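L-glyceraldehyde 3-phosphate reductase (Clostridium beijerinckii, PDB 6HG6) binds NADPH and probably reduces aldehydes, furfural among them, as an aldo-keto reductase with a TIM-barrel fold. Local coordinates at residues R266-I270 with M324-S329; Y196-R201 with M281-V286; N11-Y15 with V309-H313. One frame throughout, in Å; residues are numbered along the deposited sequence. Where two conformers were deposited one is given.

Interaction 1 of 3, residues R266-I270 with M324-S329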
ATOM      1  N   ARG A 266      -4.334 -24.951  -9.210  1.00 55.26           N
ATOM      2  CA  ARG A 266      -5.163 -24.568 -10.386  1.00 54.86           C
ATOM      3  C   ARG A 266      -4.906 -23.102 -10.771  1.00 51.20           C
ATOM      4  O   ARG A 266      -4.915 -22.814 -11.964  1.00 49.91           O
ATOM      5  CB  ARG A 266      -6.656 -24.772 -10.122  1.00 56.41           C
ATOM      6  CG  ARG A 266      -7.080 -26.222  -9.923  1.00 60.77           C
ATOM      7  CD  ARG A 266      -8.534 -26.237  -9.490  1.00 62.76           C
ATOM      8  NE  ARG A 266      -9.468 -26.615 -10.534  1.00 66.54           N
ATOM      9  CZ  ARG A 266     -10.778 -26.332 -10.585  1.00 67.99           C
ATOM     10  NH1 ARG A 266     -11.365 -25.577  -9.669  1.00 66.65           N
ATOM     11  NH2 ARG A 266     -11.503 -26.823 -11.585  1.00 70.43           N
ATOM     12  N   LEU A 267      -4.700 -22.200  -9.810  1.00 48.71           N
ATOM     13  CA  LEU A 267      -4.432 -20.763 -10.127  1.00 46.75           C
ATOM     14  C   LEU A 267      -3.052 -20.651 -10.813  1.00 46.97           C
ATOM     15  O   LEU A 267      -2.881 -19.977 -11.872  1.00 48.76           O
ATOM     16  CB  LEU A 267      -4.479 -19.886  -8.869  1.00 44.37           C
ATOM     17  CG  LEU A 267      -5.866 -19.703  -8.263  1.00 44.28           C
ATOM     18  CD1 LEU A 267      -5.758 -19.048  -6.899  1.00 42.69           C
ATOM     19  CD2 LEU A 267      -6.785 -18.910  -9.178  1.00 43.72           C
ATOM     20  N   ASN A 268      -2.105 -21.484 -10.284  1.00 47.26           N
ATOM     21  CA  ASN A 268      -0.722 -21.457 -10.809  1.00 47.50           C
ATOM     22  C   ASN A 268      -0.728 -21.962 -12.264  1.00 48.93           C
ATOM     23  O   ASN A 268       0.125 -21.506 -13.043  1.00 48.64           O
ATOM     24  CB  ASN A 268       0.213 -22.300  -9.948  1.00 48.71           C
ATOM     25  CG  ASN A 268       1.637 -22.233 -10.438  1.00 48.83           C
ATOM     26  OD1 ASN A 268       2.230 -21.165 -10.453  1.00 47.65           O
ATOM     27  ND2 ASN A 268       2.175 -23.375 -10.822  1.00 51.73           N
ATOM     28  N   ASN A 269      -1.647 -22.879 -12.603  1.00 50.33           N
ATOM     29  CA  ASN A 269      -1.774 -23.375 -14.003  1.00 52.34           C
ATOM     30  C   ASN A 269      -2.252 -22.223 -14.900  1.00 50.17           C
ATOM     31  O   ASN A 269      -1.763 -22.134 -16.094  1.00 51.49           O
ATOM     32  CB  ASN A 269      -2.657 -24.624 -14.094  1.00 55.44           C
ATOM     33  CG  ASN A 269      -1.933 -25.862 -13.602  1.00 58.56           C
ATOM     34  OD1 ASN A 269      -0.489 -25.859 -13.712  1.00 61.52           O
ATOM     35  ND2 ASN A 269      -2.951 -27.001 -13.155  1.00 61.02           N
ATOM     36  N   ILE A 270      -3.187 -21.403 -14.407  1.00 47.69           N
ATOM     37  CA  ILE A 270      -3.667 -20.225 -15.185  1.00 46.26           C
ATOM     38  C   ILE A 270      -2.484 -19.250 -15.383  1.00 44.72           C
ATOM     39  O   ILE A 270      -2.286 -18.711 -16.538  1.00 45.31           O
ATOM     40  CB  ILE A 270      -4.876 -19.573 -14.503  1.00 44.49           C
ATOM     41  CG1 ILE A 270      -6.031 -20.572 -14.415  1.00 46.18           C
ATOM     42  CG2 ILE A 270      -5.271 -18.306 -15.222  1.00 42.97           C
ATOM     43  CD1 ILE A 270      -7.157 -20.134 -13.542  1.00 45.54           C
ATOM     44  N   MET A 324     -12.597 -18.394 -14.383  1.00 46.64           N
ATOM     45  CA  MET A 324     -11.897 -19.563 -13.796  1.00 47.82           C
ATOM     46  C   MET A 324     -11.297 -19.164 -12.442  1.00 45.71           C
ATOM     47  O   MET A 324     -11.406 -19.927 -11.468  1.00 45.35           O
ATOM     48  CB  MET A 324     -10.790 -20.056 -14.724  1.00 49.44           C
ATOM     49  CG  MET A 324     -11.368 -20.781 -15.918  1.00 52.92           C
ATOM     50  SD  MET A 324      -9.818 -21.067 -17.086  1.00 57.28           S
ATOM     51  CE  MET A 324      -9.405 -22.726 -16.042  1.00 57.14           C
ATOM     52  N   ILE A 325     -10.683 -17.990 -12.393  1.00 43.27           N
ATOM     53  CA  ILE A 325     -10.037 -17.498 -11.148  1.00 42.08           C
ATOM     54  C   ILE A 325     -11.111 -17.321 -10.054  1.00 42.76           C
ATOM     55  O   ILE A 325     -10.837 -17.478  -8.827  1.00 43.34           O
ATOM     56  CB  ILE A 325      -9.269 -16.198 -11.403  1.00 39.71           C
ATOM     57  CG1 ILE A 325      -8.004 -16.485 -12.210  1.00 39.96           C
ATOM     58  CG2 ILE A 325      -8.966 -15.544 -10.079  1.00 37.90           C
ATOM     59  CD1 ILE A 325      -7.340 -15.244 -12.753  1.00 38.40           C
ATOM     60  N   ASP A 326     -12.266 -16.780 -10.457  1.00 43.90           N
ATOM     61  CA  ASP A 326     -13.406 -16.622  -9.519  1.00 45.31           C
ATOM     62  C   ASP A 326     -13.940 -17.991  -9.070  1.00 48.19           C
ATOM     63  O   ASP A 326     -14.107 -18.217  -7.851  1.00 47.36           O
ATOM     64  CB  ASP A 326     -14.531 -15.822 -10.157  1.00 46.01           C
ATOM     65  CG  ASP A 326     -14.231 -14.334 -10.201  1.00 44.50           C
ATOM     66  OD1 ASP A 326     -13.146 -13.878  -9.617  1.00 42.74           O
ATOM     67  OD2 ASP A 326     -15.087 -13.618 -10.779  1.00 45.69           O
ATOM     68  N   GLU A 327     -14.157 -18.913  -9.984  1.00 50.88           N
ATOM     69  CA  GLU A 327     -14.750 -20.204  -9.566  1.00 54.76           C
ATOM     70  C   GLU A 327     -13.763 -20.928  -8.620  1.00 54.48           C
ATOM     71  O   GLU A 327     -14.260 -21.608  -7.617  1.00 57.86           O
ATOM     72  CB  GLU A 327     -15.188 -20.993 -10.802  1.00 58.28           C
ATOM     73  CG  GLU A 327     -16.075 -22.178 -10.451  1.00 62.86           C
ATOM     74  CD  GLU A 327     -15.330 -23.431 -10.035  1.00 66.48           C
ATOM     75  OE1 GLU A 327     -16.030 -24.437  -9.647  1.00 72.10           O
ATOM     76  OE2 GLU A 327     -14.059 -23.435 -10.167  1.00 68.42           O
ATOM     77  N   ILE A 328     -12.440 -20.797  -8.907  1.00 53.03           N
ATOM     78  CA  ILE A 328     -11.353 -21.511  -8.172  1.00 53.57           C
ATOM     79  C   ILE A 328     -11.172 -20.888  -6.785  1.00 52.54           C
ATOM     80  O   ILE A 328     -10.988 -21.639  -5.828  1.00 53.00           O
ATOM     81  CB  ILE A 328     -10.015 -21.495  -8.945  1.00 53.30           C
ATOM     82  CG1 ILE A 328     -10.025 -22.344 -10.217  1.00 56.52           C
ATOM     83  CG2 ILE A 328      -8.875 -21.925  -8.040  1.00 52.93           C
ATOM     84  CD1 ILE A 328      -8.813 -22.098 -11.111  1.00 56.11           C
ATOM     85  N   SER A 329     -11.211 -19.556  -6.702  0.50 50.69           N
ATOM     86  CA  SER A 329     -11.013 -18.754  -5.464  0.50 49.98           C
ATOM     87  C   SER A 329     -12.247 -18.806  -4.569  0.50 51.76           C
ATOM     88  O   SER A 329     -12.108 -18.513  -3.381  0.50 50.73           O
ATOM     89  CB  SER A 329     -10.698 -17.324  -5.800  0.50 47.29           C
ATOM     90  OG  SER A 329      -9.502 -17.265  -6.552  0.50 46.88           O
TER
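I270 and I328 meet tip to tip where helix 258-273 packs against the C-terminal helix 319-329, both outside the strands of the TIM barrel. The short segments run nearly antiparallel, at 166°, with axes 10.3 Å apart. CD1 of I270 lies 3.5 Å from CD1 of I328 and also touches CB of M324 and CG1 of I325. L267 and I328 lie alongside each other, pointing opposite ways, with L267 CG 3.7 Å from I328 CG2. L267 also touches F199 and L278. Most of the contact is therefore apolar, and the charged groups sit at its exposed border. There R266 NH1 forms a salt bridge with E327 OE2 at 3.5 Å. As a hydrogen bond it is weak, and the guanidinium and carboxylate planes are 77° apart. The R266 chain is bent at chi3 (104°), and its NH1 also lies against CG1 of I328. D326 points away from this interface, and its OD1 forms a salt bridge with R201 NH1. Within 324-329 the backbone keeps its i to i+4 bonds: I328 N donates to M324 O at 2.9 Å. S329 has two deposited conformers, so a short bond from its OG to I325 O is doubtful. The surer partner of that carbonyl is the backbone: S329 N donates to I325 O at 3.0 Å.

Interaction 2 of 3, residues Y196-R201 with M281-V286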
ATOM      1  N   TYR A 196      -6.615  -6.541  -0.571  1.00 25.01           N
ATOM      2  CA  TYR A 196      -7.292  -7.088  -1.773  1.00 25.33           C
ATOM      3  C   TYR A 196      -6.410  -8.125  -2.434  1.00 25.88           C
ATOM      4  O   TYR A 196      -5.238  -7.824  -2.663  1.00 25.79           O
ATOM      5  CB  TYR A 196      -7.598  -5.949  -2.744  1.00 24.12           C
ATOM      6  CG  TYR A 196      -8.513  -6.273  -3.892  1.00 24.90           C
ATOM      7  CD1 TYR A 196      -9.625  -7.087  -3.748  1.00 26.22           C
ATOM      8  CD2 TYR A 196      -8.292  -5.727  -5.150  1.00 24.75           C
ATOM      9  CE1 TYR A 196     -10.461  -7.377  -4.827  1.00 27.27           C
ATOM     10  CE2 TYR A 196      -9.146  -5.961  -6.213  1.00 25.87           C
ATOM     11  CZ  TYR A 196     -10.238  -6.791  -6.065  1.00 27.00           C
ATOM     12  OH  TYR A 196     -11.052  -7.031  -7.142  1.00 27.81           O
ATOM     13  N   SER A 197      -6.955  -9.302  -2.695  1.00 26.67           N
ATOM     14  CA  SER A 197      -6.231 -10.378  -3.406  1.00 27.69           C
ATOM     15  C   SER A 197      -7.250 -11.282  -4.075  1.00 28.64           C
ATOM     16  O   SER A 197      -8.438 -11.187  -3.774  1.00 28.38           O
ATOM     17  CB  SER A 197      -5.383 -11.192  -2.481  1.00 28.04           C
ATOM     18  OG  SER A 197      -6.225 -11.942  -1.627  1.00 29.46           O
ATOM     19  N   ILE A 198      -6.765 -12.196  -4.888  1.00 30.00           N
ATOM     20  CA  ILE A 198      -7.641 -13.261  -5.437  1.00 32.00           C
ATOM     21  C   ILE A 198      -8.391 -13.956  -4.284  1.00 33.32           C
ATOM     22  O   ILE A 198      -9.561 -14.327  -4.505  1.00 34.70           O
ATOM     23  CB  ILE A 198      -6.800 -14.223  -6.282  1.00 33.09           C
ATOM     24  CG1 ILE A 198      -6.387 -13.519  -7.578  1.00 32.61           C
ATOM     25  CG2 ILE A 198      -7.544 -15.515  -6.540  1.00 35.20           C
ATOM     26  CD1 ILE A 198      -5.433 -14.300  -8.437  1.00 33.62           C
ATOM     27  N   PHE A 199      -7.770 -14.123  -3.105  1.00 33.36           N
ATOM     28  CA  PHE A 199      -8.373 -14.835  -1.941  1.00 35.30           C
ATOM     29  C   PHE A 199      -9.097 -13.898  -0.958  1.00 35.49           C
ATOM     30  O   PHE A 199      -9.788 -14.417  -0.041  1.00 38.79           O
ATOM     31  CB  PHE A 199      -7.316 -15.662  -1.215  1.00 35.85           C
ATOM     32  CG  PHE A 199      -6.918 -16.910  -1.948  1.00 37.07           C
ATOM     33  CD1 PHE A 199      -7.878 -17.769  -2.442  1.00 39.01           C
ATOM     34  CD2 PHE A 199      -5.584 -17.203  -2.168  1.00 37.25           C
ATOM     35  CE1 PHE A 199      -7.517 -18.926  -3.110  1.00 40.78           C
ATOM     36  CE2 PHE A 199      -5.220 -18.366  -2.835  1.00 39.23           C
ATOM     37  CZ  PHE A 199      -6.187 -19.201  -3.343  1.00 40.86           C
ATOM     38  N   ASP A 200      -9.034 -12.590  -1.139  1.00 34.16           N
ATOM     39  CA  ASP A 200      -9.726 -11.650  -0.233  1.00 33.37           C
ATOM     40  C   ASP A 200     -10.507 -10.636  -1.063  1.00 31.98           C
ATOM     41  O   ASP A 200      -9.913  -9.650  -1.525  1.00 29.35           O
ATOM     42  CB  ASP A 200      -8.749 -10.993   0.736  1.00 33.23           C
ATOM     43  CG  ASP A 200      -9.473 -10.193   1.791  1.00 34.51           C
ATOM     44  OD1 ASP A 200     -10.691  -9.978   1.646  1.00 35.36           O
ATOM     45  OD2 ASP A 200      -8.813  -9.801   2.755  1.00 35.87           O
ATOM     46  N   ARG A 201     -11.809 -10.865  -1.182  1.00 32.41           N
ATOM     47  CA  ARG A 201     -12.712 -10.029  -2.004  1.00 32.17           C
ATOM     48  C   ARG A 201     -13.467  -9.026  -1.144  1.00 31.11           C
ATOM     49  O   ARG A 201     -14.526  -8.546  -1.598  1.00 31.56           O
ATOM     50  CB  ARG A 201     -13.688 -10.952  -2.732  1.00 33.95           C
ATOM     51  CG  ARG A 201     -13.004 -12.030  -3.557  1.00 34.84           C
ATOM     52  CD  ARG A 201     -11.933 -11.508  -4.510  1.00 33.72           C
ATOM     53  NE  ARG A 201     -11.519 -12.577  -5.418  1.00 34.66           N
ATOM     54  CZ  ARG A 201     -12.068 -12.876  -6.598  1.00 36.05           C
ATOM     55  NH1 ARG A 201     -11.593 -13.898  -7.282  1.00 37.23           N
ATOM     56  NH2 ARG A 201     -13.081 -12.188  -7.098  1.00 36.17           N
ATOM     57  N   MET A 281       0.820 -13.229 -11.464  1.00 34.60           N
ATOM     58  CA  MET A 281      -0.592 -13.167 -11.903  1.00 34.07           C
ATOM     59  C   MET A 281      -1.437 -12.534 -10.796  1.00 32.38           C
ATOM     60  O   MET A 281      -2.373 -11.775 -11.104  1.00 30.87           O
ATOM     61  CB  MET A 281      -1.157 -14.540 -12.216  1.00 35.28           C
ATOM     62  CG  MET A 281      -2.547 -14.424 -12.747  1.00 35.79           C
ATOM     63  SD  MET A 281      -3.250 -16.000 -13.232  1.00 37.70           S
ATOM     64  CE  MET A 281      -3.697 -16.666 -11.623  1.00 38.36           C
ATOM     65  N   ALA A 282      -1.127 -12.842  -9.535  1.00 32.10           N
ATOM     66  CA  ALA A 282      -1.873 -12.309  -8.382  1.00 31.34           C
ATOM     67  C   ALA A 282      -1.754 -10.781  -8.380  1.00 29.89           C
ATOM     68  O   ALA A 282      -2.757 -10.126  -8.049  1.00 28.42           O
ATOM     69  CB  ALA A 282      -1.375 -12.932  -7.090  1.00 31.70           C
ATOM     70  N   LEU A 283      -0.568 -10.243  -8.708  1.00 29.72           N
ATOM     71  CA  LEU A 283      -0.343  -8.775  -8.749  1.00 28.57           C
ATOM     72  C   LEU A 283      -1.113  -8.187  -9.935  1.00 28.50           C
ATOM     73  O   LEU A 283      -1.807  -7.190  -9.735  1.00 27.63           O
ATOM     74  CB  LEU A 283       1.143  -8.447  -8.868  1.00 29.16           C
ATOM     75  CG  LEU A 283       2.030  -8.901  -7.710  1.00 29.96           C
ATOM     76  CD1 LEU A 283       3.465  -8.473  -7.975  1.00 30.90           C
ATOM     77  CD2 LEU A 283       1.551  -8.350  -6.391  1.00 28.83           C
ATOM     78  N   SER A 284      -1.023  -8.819 -11.100  1.00 29.35           N
ATOM     79  CA  SER A 284      -1.748  -8.382 -12.323  1.00 29.81           C
ATOM     80  C   SER A 284      -3.255  -8.386 -12.052  1.00 29.52           C
ATOM     81  O   SER A 284      -3.934  -7.456 -12.480  1.00 29.17           O
ATOM     82  CB  SER A 284      -1.425  -9.205 -13.495  1.00 31.84           C
ATOM     83  OG  SER A 284      -0.049  -9.134 -13.769  1.00 32.57           O
ATOM     84  N   TRP A 285      -3.767  -9.395 -11.351  1.00 29.36           N
ATOM     85  CA  TRP A 285      -5.223  -9.505 -11.132  1.00 29.40           C
ATOM     86  C   TRP A 285      -5.722  -8.329 -10.285  1.00 28.16           C
ATOM     87  O   TRP A 285      -6.779  -7.747 -10.588  1.00 28.53           O
ATOM     88  CB  TRP A 285      -5.532 -10.885 -10.534  1.00 30.15           C
ATOM     89  CG  TRP A 285      -6.988 -11.099 -10.306  1.00 30.60           C
ATOM     90  CD1 TRP A 285      -7.846 -11.728 -11.150  1.00 31.70           C
ATOM     91  CD2 TRP A 285      -7.764 -10.695  -9.168  1.00 29.63           C
ATOM     92  NE1 TRP A 285      -9.097 -11.732 -10.610  1.00 32.02           N
ATOM     93  CE2 TRP A 285      -9.088 -11.121  -9.409  1.00 30.86           C
ATOM     94  CE3 TRP A 285      -7.479 -10.047  -7.973  1.00 28.37           C
ATOM     95  CZ2 TRP A 285     -10.129 -10.873  -8.521  1.00 30.91           C
ATOM     96  CZ3 TRP A 285      -8.511  -9.816  -7.088  1.00 28.24           C
ATOM     97  CH2 TRP A 285      -9.806 -10.248  -7.351  1.00 29.31           C
ATOM     98  N   VAL A 286      -5.022  -7.985  -9.223  1.00 27.43           N
ATOM     99  CA  VAL A 286      -5.449  -6.869  -8.355  1.00 26.80           C
ATOM    100  C   VAL A 286      -5.560  -5.565  -9.167  1.00 25.66           C
ATOM    101  O   VAL A 286      -6.392  -4.718  -8.792  1.00 25.45           O
ATOM    102  CB  VAL A 286      -4.480  -6.763  -7.165  1.00 26.20           C
ATOM    103  CG1 VAL A 286      -4.542  -5.444  -6.527  1.00 26.43           C
ATOM    104  CG2 VAL A 286      -4.757  -7.876  -6.175  1.00 26.98           C
TER
HETATM  105  O   HOH W   1      -9.246  -7.359  -9.417  1.00 28.58           O
HETATM  106  O   HOH W   2      -4.121 -11.298  -5.768  1.00 23.45           O
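W285 meets Y196, S197, I198 and R201 of the loop after strand 189-195, and each part of its side chain has its own neighbour. CG of W285 stands anti to the backbone N (chi1 -179°), which sends the indole from helix 278-286 across to that loop. CB comes first and lies 4.0 Å from CD1 of I198. Over the face of the five-membered ring sits CG1 of I198, 3.8 Å from the centroid, a CH-pi contact. This same CG1 is 3.5 Å from CD2 and also close to CE3. CZ3 reaches the backbone of S197, 3.6 Å from its C atom, and lies over a face of the Y196 ring. The two aromatic rings are tilted by 47°, neither stacked nor edge-to-face. CH2, at the tip, meets Y196 OH and R201 NE. Next to it CZ2 lies 3.4 Å from CZ of R201, over the centre of the guanidinium.

That guanidinium is held in two ways: R201 NE donates to I198 O in its own loop at 2.8 Å, an almost straight bond (171°), and NH2 forms a salt bridge with E204 on the following helix 202-205. The Y196 hydroxyl bonds E204 and K209, and a water donates to both Y196 OH and W285 O. A second water links I198 N to A282 O. V286 CG2 completes the contact, 3.5 Å from Y196 O. The type I turn S197-D200 leads the chain away from the sixth barrel strand, 189-195. The side chain of S197 lies about 7 Å from the bound NADPH. The arrangement belongs to a beta/alpha barrel: a loop following one strand packs on the helix that precedes the eighth strand.

Interaction 3 of 3, residues N11-Y15 with V309-H313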
ATOM      1  N   ASN A  11      11.562   4.558 -17.466  1.00 31.27           N
ATOM      2  CA  ASN A  11      11.362   4.015 -18.834  1.00 33.73           C
ATOM      3  C   ASN A  11      10.275   2.942 -18.920  1.00 34.38           C
ATOM      4  O   ASN A  11       9.692   2.826 -20.017  1.00 34.85           O
ATOM      5  CB  ASN A  11      12.682   3.503 -19.381  1.00 36.33           C
ATOM      6  CG  ASN A  11      13.581   4.678 -19.694  1.00 38.39           C
ATOM      7  OD1 ASN A  11      14.728   4.514 -20.108  1.00 44.12           O
ATOM      8  ND2 ASN A  11      13.027   5.862 -19.564  1.00 37.51           N
ATOM      9  N   GLU A  12       9.979   2.203 -17.855  1.00 33.68           N
ATOM     10  CA  GLU A  12       9.082   1.019 -17.968  1.00 35.65           C
ATOM     11  C   GLU A  12       7.875   1.111 -17.051  1.00 32.94           C
ATOM     12  O   GLU A  12       6.789   0.698 -17.461  1.00 33.11           O
ATOM     13  CB  GLU A  12       9.845  -0.250 -17.583  1.00 39.17           C
ATOM     14  CG  GLU A  12      10.957  -0.598 -18.556  1.00 43.41           C
ATOM     15  CD  GLU A  12      10.455  -1.138 -19.880  1.00 48.71           C
ATOM     16  OE1 GLU A  12      11.150  -0.913 -20.882  1.00 54.10           O
ATOM     17  OE2 GLU A  12       9.389  -1.830 -19.898  1.00 54.70           O
ATOM     18  N   MET A  13       8.066   1.579 -15.825  1.00 30.39           N
ATOM     19  CA  MET A  13       6.965   1.583 -14.847  1.00 28.22           C
ATOM     20  C   MET A  13       5.808   2.409 -15.422  1.00 28.32           C
ATOM     21  O   MET A  13       6.060   3.383 -16.123  1.00 27.68           O
ATOM     22  CB  MET A  13       7.461   2.177 -13.519  1.00 27.25           C
ATOM     23  CG  MET A  13       6.418   2.250 -12.480  1.00 25.30           C
ATOM     24  SD  MET A  13       5.499   0.738 -12.108  1.00 26.05           S
ATOM     25  CE  MET A  13       6.783  -0.421 -11.644  1.00 28.32           C
ATOM     26  N   LYS A  14       4.571   2.030 -15.154  1.00 28.50           N
ATOM     27  CA  LYS A  14       3.385   2.860 -15.487  1.00 29.09           C
ATOM     28  C   LYS A  14       2.899   3.563 -14.217  1.00 26.15           C
ATOM     29  O   LYS A  14       3.072   3.014 -13.120  1.00 24.49           O
ATOM     30  CB  LYS A  14       2.305   1.997 -16.120  1.00 33.06           C
ATOM     31  CG  LYS A  14       2.731   1.410 -17.461  1.00 38.16           C
ATOM     32  CD  LYS A  14       1.587   0.759 -18.217  1.00 42.68           C
ATOM     33  CE  LYS A  14       1.984   0.338 -19.609  1.00 46.54           C
ATOM     34  NZ  LYS A  14       0.915  -0.480 -20.225  1.00 52.00           N
ATOM     35  N   TYR A  15       2.332   4.755 -14.372  1.00 24.55           N
ATOM     36  CA  TYR A  15       1.859   5.640 -13.281  1.00 23.28           C
ATOM     37  C   TYR A  15       0.381   5.917 -13.505  1.00 23.78           C
ATOM     38  O   TYR A  15      -0.021   6.124 -14.677  1.00 25.84           O
ATOM     39  CB  TYR A  15       2.701   6.925 -13.208  1.00 22.81           C
ATOM     40  CG  TYR A  15       4.152   6.612 -12.953  1.00 22.29           C
ATOM     41  CD1 TYR A  15       4.645   6.448 -11.668  1.00 20.72           C
ATOM     42  CD2 TYR A  15       5.023   6.421 -14.013  1.00 23.19           C
ATOM     43  CE1 TYR A  15       5.958   6.065 -11.461  1.00 20.72           C
ATOM     44  CE2 TYR A  15       6.335   6.024 -13.823  1.00 23.17           C
ATOM     45  CZ  TYR A  15       6.810   5.870 -12.527  1.00 22.01           C
ATOM     46  OH  TYR A  15       8.108   5.459 -12.400  1.00 22.11           O
ATOM     47  N   VAL A 309       7.962  -6.221 -10.998  1.00 36.58           N
ATOM     48  CA  VAL A 309       7.651  -4.961 -11.743  1.00 35.85           C
ATOM     49  C   VAL A 309       7.238  -5.285 -13.186  1.00 37.66           C
ATOM     50  O   VAL A 309       6.632  -4.409 -13.790  1.00 38.06           O
ATOM     51  CB  VAL A 309       8.743  -3.881 -11.665  1.00 34.65           C
ATOM     52  CG1 VAL A 309       8.792  -3.282 -10.259  1.00 33.69           C
ATOM     53  CG2 VAL A 309      10.106  -4.336 -12.151  1.00 35.49           C
ATOM     54  N   GLY A 310       7.501  -6.482 -13.712  1.00 40.38           N
ATOM     55  CA  GLY A 310       7.018  -6.852 -15.062  1.00 42.53           C
ATOM     56  C   GLY A 310       5.490  -6.948 -15.113  1.00 43.19           C
ATOM     57  O   GLY A 310       4.919  -6.788 -16.169  1.00 47.78           O
ATOM     58  N   ILE A 311       4.833  -7.195 -13.994  1.00 43.80           N
ATOM     59  CA  ILE A 311       3.382  -7.550 -13.921  1.00 44.62           C
ATOM     60  C   ILE A 311       2.516  -6.397 -14.416  1.00 46.38           C
ATOM     61  O   ILE A 311       1.449  -6.690 -15.007  1.00 47.83           O
ATOM     62  CB  ILE A 311       3.003  -7.978 -12.501  1.00 43.74           C
ATOM     63  CG1 ILE A 311       3.001  -6.795 -11.527  1.00 42.43           C
ATOM     64  CG2 ILE A 311       3.914  -9.090 -12.023  1.00 44.35           C
ATOM     65  CD1 ILE A 311       1.696  -6.021 -11.506  1.00 42.04           C
ATOM     66  N   VAL A 312       2.957  -5.146 -14.200  1.00 45.68           N
ATOM     67  CA  VAL A 312       2.230  -3.911 -14.646  1.00 44.61           C
ATOM     68  C   VAL A 312       2.003  -3.971 -16.168  1.00 45.66           C
ATOM     69  O   VAL A 312       1.195  -3.157 -16.653  1.00 44.12           O
ATOM     70  CB  VAL A 312       2.937  -2.588 -14.249  1.00 43.50           C
ATOM     71  CG1 VAL A 312       3.327  -2.596 -12.786  1.00 43.00           C
ATOM     72  CG2 VAL A 312       4.159  -2.273 -15.106  1.00 43.98           C
ATOM     73  N   HIS A 313       2.674  -4.876 -16.889  1.00 46.58           N
ATOM     74  CA  HIS A 313       2.540  -4.994 -18.375  1.00 49.06           C
ATOM     75  C   HIS A 313       1.651  -6.174 -18.800  1.00 48.17           C
ATOM     76  O   HIS A 313       1.548  -6.398 -19.999  1.00 47.84           O
ATOM     77  CB  HIS A 313       3.926  -5.059 -19.018  1.00 51.82           C
ATOM     78  CG  HIS A 313       4.653  -3.784 -18.804  1.00 53.73           C
ATOM     79  ND1 HIS A 313       5.590  -3.634 -17.803  1.00 57.32           N
ATOM     80  CD2 HIS A 313       4.484  -2.571 -19.372  1.00 55.55           C
ATOM     81  CE1 HIS A 313       6.017  -2.383 -17.802  1.00 57.61           C
ATOM     82  NE2 HIS A 313       5.356  -1.711 -18.765  1.00 57.33           N
TER
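M13 makes the tight part of this contact, with its thioether lodged against V309 and V312. The CA-CB bond of M13 points away from them. The chain then folds back through chi2 (53°) and chi3 (57°), and this turns the methyl group inward. CE comes to 3.8 Å from CG1 of V309, and SD to 4.0 Å from CG1 of V312. Both valines cross the methionine at about a right angle. M13 and V312 are buried, and both also touch I28 on the first strand of the TIM barrel. Segment 11-15 leads into the N-terminal hairpin of strands 15-17 and 24-26, which in aldo-keto reductases closes the bottom of the barrel. V309 directly follows helix 302-308, whose last residues, E307 and N308, bind NADPH.

The other side of the contact is exposed and looser. It consists of E12, K14 and H313. K14 stays extended beyond CG, and its CE is 3.8 Å from CD2 of H313. The imidazole turns an edge to the backbone of E12, with NE2 3.1 Å from E12 O. CG2 of V312 lies over one face of that ring. The E12 carboxylate is farther off, with OE2 4.0 Å from CE1 of H313.

Interactions 1 and 2 are neighbours, with centres about 11 Å apart. They share one patch on the side of the barrel, where helices 258-273, 278-286 and 319-329 meet the loop after strand 189-195. M281 CE packs against L267 O there. The centre of interaction 3 lies about 17 Å from that of interaction 2 and about 24 Å from that of interaction 1; interactions 1 and 3 do not touch. Helix 278-286 connects interaction 3 to interaction 2 through a probable hydrogen bond from S284 OG to I311 O. Along the chain the order is 11-15, 196-201, 266-270, 281-286, 309-313, 324-329. The C-terminal part, from residue 266 on, thus packs on both the sixth-strand loop and the N-terminal segment.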